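Local coordinates for periplasmic binding protein (Veillonella parvula, PDB 4MO9) that probably captures a solute, perhaps an iron-siderophore complex, outside the cell membrane and delivers it to an ABC-type importer, at residues 192-204 against 224-237. Residues are numbered along the deposited sequence; the frame is centred on the assembly and turned at random.
Sequences VSKINKPKPTVYL and WGALATMAGADVIT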
# COMPACT_ATOMS: atom_id res chain seq x y z
N VAL A 192 5.02 18.25 -10.26
CA VAL A 192 6.33 17.63 -10.46
C VAL A 192 6.83 17.79 -11.90
O VAL A 192 8.01 18.11 -12.13
CB VAL A 192 6.32 16.12 -10.08
CG1 VAL A 192 7.49 15.39 -10.73
CG2 VAL A 192 6.35 15.95 -8.57
N SER A 193 5.92 17.63 -12.86
CA SER A 193 6.28 17.73 -14.27
C SER A 193 6.73 19.13 -14.65
O SER A 193 7.43 19.31 -15.66
CB SER A 193 5.10 17.29 -15.17
OG SER A 193 4.15 18.34 -15.31
N LYS A 194 6.35 20.12 -13.86
CA LYS A 194 6.69 21.51 -14.17
C LYS A 194 7.84 22.07 -13.34
O LYS A 194 8.27 23.21 -13.54
CB LYS A 194 5.45 22.40 -14.07
CG LYS A 194 4.55 22.29 -15.29
CD LYS A 194 3.08 22.41 -14.94
CE LYS A 194 2.22 22.03 -16.15
NZ LYS A 194 0.76 22.03 -15.85
N ILE A 195 8.35 21.26 -12.41
CA ILE A 195 9.55 21.61 -11.66
C ILE A 195 10.77 21.26 -12.49
O ILE A 195 10.94 20.10 -12.89
CB ILE A 195 9.59 20.86 -10.31
CG1 ILE A 195 8.43 21.33 -9.44
CG2 ILE A 195 10.93 21.10 -9.58
CD1 ILE A 195 8.28 20.56 -8.12
N ASN A 196 11.62 22.26 -12.75
CA ASN A 196 12.81 22.11 -13.58
C ASN A 196 14.13 22.17 -12.78
O ASN A 196 15.22 22.04 -13.35
CB ASN A 196 12.81 23.15 -14.71
CG ASN A 196 11.61 23.02 -15.64
OD1 ASN A 196 11.08 24.01 -16.17
ND2 ASN A 196 11.18 21.78 -15.84
N LYS A 197 14.03 22.35 -11.46
CA LYS A 197 15.20 22.33 -10.56
C LYS A 197 15.87 20.97 -10.59
O LYS A 197 15.25 19.98 -10.99
CB LYS A 197 14.77 22.60 -9.12
CG LYS A 197 14.41 24.03 -8.82
CD LYS A 197 14.36 24.29 -7.33
CE LYS A 197 13.63 23.21 -6.57
NZ LYS A 197 13.48 23.55 -5.12
N PRO A 198 17.14 20.90 -10.14
CA PRO A 198 17.77 19.57 -10.10
C PRO A 198 16.99 18.62 -9.20
O PRO A 198 16.39 19.06 -8.21
CB PRO A 198 19.14 19.86 -9.49
CG PRO A 198 19.41 21.30 -9.83
CD PRO A 198 18.07 21.97 -9.75
N LYS A 199 16.97 17.34 -9.57
CA LYS A 199 16.29 16.33 -8.77
C LYS A 199 17.18 15.95 -7.59
O LYS A 199 18.39 15.78 -7.75
CB LYS A 199 15.98 15.10 -9.61
CG LYS A 199 15.14 15.41 -10.85
CD LYS A 199 14.76 14.16 -11.63
CE LYS A 199 13.84 14.50 -12.81
NZ LYS A 199 12.64 15.28 -12.40
N PRO A 200 16.59 15.85 -6.39
CA PRO A 200 17.40 15.37 -5.27
C PRO A 200 17.67 13.88 -5.42
O PRO A 200 16.78 13.14 -5.86
CB PRO A 200 16.52 15.64 -4.04
CG PRO A 200 15.15 15.76 -4.56
CD PRO A 200 15.26 16.31 -5.96
N THR A 201 18.88 13.47 -5.08
CA THR A 201 19.24 12.06 -5.07
C THR A 201 18.70 11.45 -3.79
O THR A 201 18.75 12.08 -2.72
CB THR A 201 20.77 11.86 -5.15
OG1 THR A 201 21.42 12.67 -4.15
CG2 THR A 201 21.30 12.25 -6.53
N VAL A 202 18.18 10.23 -3.88
CA VAL A 202 17.59 9.59 -2.71
C VAL A 202 18.01 8.13 -2.57
O VAL A 202 18.04 7.38 -3.56
CB VAL A 202 16.04 9.73 -2.73
CG1 VAL A 202 15.45 9.13 -4.00
CG2 VAL A 202 15.42 9.08 -1.51
N TYR A 203 18.36 7.73 -1.35
CA TYR A 203 18.56 6.32 -1.05
C TYR A 203 17.33 5.79 -0.31
O TYR A 203 16.91 6.36 0.70
CB TYR A 203 19.84 6.09 -0.22
CG TYR A 203 19.91 4.68 0.34
CD1 TYR A 203 19.83 3.58 -0.49
CD2 TYR A 203 20.03 4.46 1.71
CE1 TYR A 203 19.86 2.29 0.01
CE2 TYR A 203 20.07 3.18 2.22
CZ TYR A 203 19.99 2.09 1.37
OH TYR A 203 20.03 0.81 1.86
N LEU A 204 16.75 4.70 -0.83
CA LEU A 204 15.51 4.15 -0.30
C LEU A 204 15.78 2.78 0.30
O LEU A 204 16.45 1.95 -0.31
CB LEU A 204 14.47 3.99 -1.41
CG LEU A 204 14.07 5.21 -2.24
CD1 LEU A 204 13.24 4.77 -3.46
CD2 LEU A 204 13.25 6.17 -1.40
N TRP A 224 8.61 1.36 -4.28
CA TRP A 224 9.05 2.66 -3.77
C TRP A 224 9.95 3.40 -4.77
O TRP A 224 9.95 4.64 -4.83
CB TRP A 224 9.79 2.51 -2.42
CG TRP A 224 8.84 2.31 -1.27
CD1 TRP A 224 8.52 1.12 -0.68
CD2 TRP A 224 8.06 3.32 -0.63
NE1 TRP A 224 7.58 1.34 0.32
CE2 TRP A 224 7.29 2.67 0.37
CE3 TRP A 224 7.93 4.70 -0.79
CZ2 TRP A 224 6.41 3.37 1.21
CZ3 TRP A 224 7.07 5.40 0.04
CH2 TRP A 224 6.31 4.73 1.03
N GLY A 225 10.74 2.66 -5.52
CA GLY A 225 11.62 3.28 -6.51
C GLY A 225 10.83 3.91 -7.64
O GLY A 225 11.20 4.97 -8.16
N ALA A 226 9.74 3.26 -8.05
CA ALA A 226 8.89 3.83 -9.10
C ALA A 226 8.19 5.08 -8.59
O ALA A 226 8.10 6.09 -9.29
CB ALA A 226 7.87 2.80 -9.59
N LEU A 227 7.67 5.01 -7.36
CA LEU A 227 6.97 6.14 -6.77
C LEU A 227 7.90 7.33 -6.57
O LEU A 227 7.52 8.48 -6.85
CB LEU A 227 6.36 5.74 -5.43
CG LEU A 227 5.23 4.71 -5.49
CD1 LEU A 227 4.88 4.23 -4.08
CD2 LEU A 227 4.01 5.32 -6.15
N ALA A 228 9.12 7.08 -6.10
CA ALA A 228 10.07 8.17 -5.89
C ALA A 228 10.43 8.86 -7.21
O ALA A 228 10.53 10.08 -7.29
CB ALA A 228 11.32 7.65 -5.21
N THR A 229 10.61 8.06 -8.26
CA THR A 229 10.86 8.60 -9.59
C THR A 229 9.70 9.47 -10.10
O THR A 229 9.92 10.56 -10.64
CB THR A 229 11.15 7.47 -10.58
OG1 THR A 229 12.36 6.81 -10.19
CG2 THR A 229 11.31 8.02 -12.00
N MSE A 230 8.47 9.00 -9.92
CA MSE A 230 7.30 9.77 -10.37
C MSE A 230 7.16 11.08 -9.60
O MSE A 230 6.60 12.05 -10.12
CB MSE A 230 6.02 8.94 -10.21
CG MSE A 230 6.04 7.64 -10.97
SE MSE A 230 4.27 6.76 -10.91
CE MSE A 230 3.24 8.29 -11.53
N ALA A 231 7.64 11.08 -8.36
CA ALA A 231 7.56 12.25 -7.50
C ALA A 231 8.79 13.15 -7.68
O ALA A 231 8.98 14.09 -6.92
CB ALA A 231 7.45 11.83 -6.04
N GLY A 232 9.62 12.85 -8.68
CA GLY A 232 10.66 13.78 -9.08
C GLY A 232 12.01 13.60 -8.42
O GLY A 232 12.81 14.55 -8.36
N ALA A 233 12.30 12.39 -7.92
CA ALA A 233 13.61 12.13 -7.32
C ALA A 233 14.54 11.33 -8.24
O ALA A 233 14.09 10.63 -9.15
CB ALA A 233 13.46 11.42 -5.99
N ASP A 234 15.84 11.45 -7.98
CA ASP A 234 16.84 10.62 -8.64
C ASP A 234 17.21 9.46 -7.71
O ASP A 234 17.96 9.63 -6.75
CB ASP A 234 18.09 11.45 -8.96
CG ASP A 234 19.11 10.68 -9.80
OD1 ASP A 234 18.91 9.47 -10.04
OD2 ASP A 234 20.12 11.29 -10.22
N VAL A 235 16.67 8.27 -7.99
CA VAL A 235 16.91 7.09 -7.16
C VAL A 235 18.34 6.55 -7.35
O VAL A 235 18.65 5.98 -8.39
CB VAL A 235 15.87 5.99 -7.46
CG1 VAL A 235 16.10 4.78 -6.58
CG2 VAL A 235 14.45 6.53 -7.26
N ILE A 236 19.20 6.71 -6.34
CA ILE A 236 20.63 6.40 -6.52
C ILE A 236 20.89 4.93 -6.89
O ILE A 236 21.93 4.60 -7.46
CB ILE A 236 21.51 6.79 -5.29
CG1 ILE A 236 21.26 5.86 -4.10
CG2 ILE A 236 21.31 8.27 -4.92
CD1 ILE A 236 22.31 6.01 -2.97
N THR A 237 19.94 4.06 -6.55
CA THR A 237 20.08 2.63 -6.79
C THR A 237 19.44 2.17 -8.11
O THR A 237 19.48 0.98 -8.43
CB THR A 237 19.46 1.80 -5.64
OG1 THR A 237 18.19 2.36 -5.28
CG2 THR A 237 20.38 1.79 -4.42
O HOH W 1 17.75 4.35 -3.54
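Ile236 lies alongside strand 201-204, its two branches spread along it: CG2 packs on Thr201 CB at 3.6 Å, while CD1 reaches Tyr203 CB and comes obliquely to the ring beyond. The fork follows from chi1 of 72°, which sets CG1 between the backbone N and carbonyl carbon and leaves CG2 anti to the carbonyl carbon. With an alanine here, CG2 and CD1 are gone, which would probably uncover Thr201 CB and Tyr203 CB and leave one flank of the Tyr203 side chain without its packing partner. Thr201 and Asp234 run side by side, pointing the same way; methyl CG2 of Thr201 sits 4.0 Å from Asp234 OD2, and the carboxylate's OD1 makes a salt bridge with Lys238. The backbones pair in parallel, Asp234 N to Pro200 O, Val202 N to Asp234 O and Ile236 N to Val202 O, the first and last nearly straight at 169°. This is the beta-alpha-beta unit of strand 201-206, helix 224-230 and strand 234-235, the last an outermost strand of the mixed sheet in this lobe of the periplasmic binding fold. On the sheet face that carries Val202 and Val235, turned to helix 224-230, Val202 CG1 meets Ala233 CB at 3.6 Å. Leu204 CD1 fits against the helix, 3.6 Å from Trp224 O and 3.9 Å from Ala228 CB, with Val235 CG1 also beside it. A Schellman motif with Gly232 at C-prime ends that helix, and Val192 straddles the turn: CG1 lies 3.5 Å from Met230 O, CG2 against Ala231 O, a buried carbonyl without a hydrogen-bond partner. Lys199 lays its aliphatic chain along Gly232 O, which also takes a hydrogen bond from Tyr335 OH. A water bridges the segments, donating to Val202 O and Thr237 OG1 and accepting from Leu204 N; Thr237 OG1 also bonds Phe218 O.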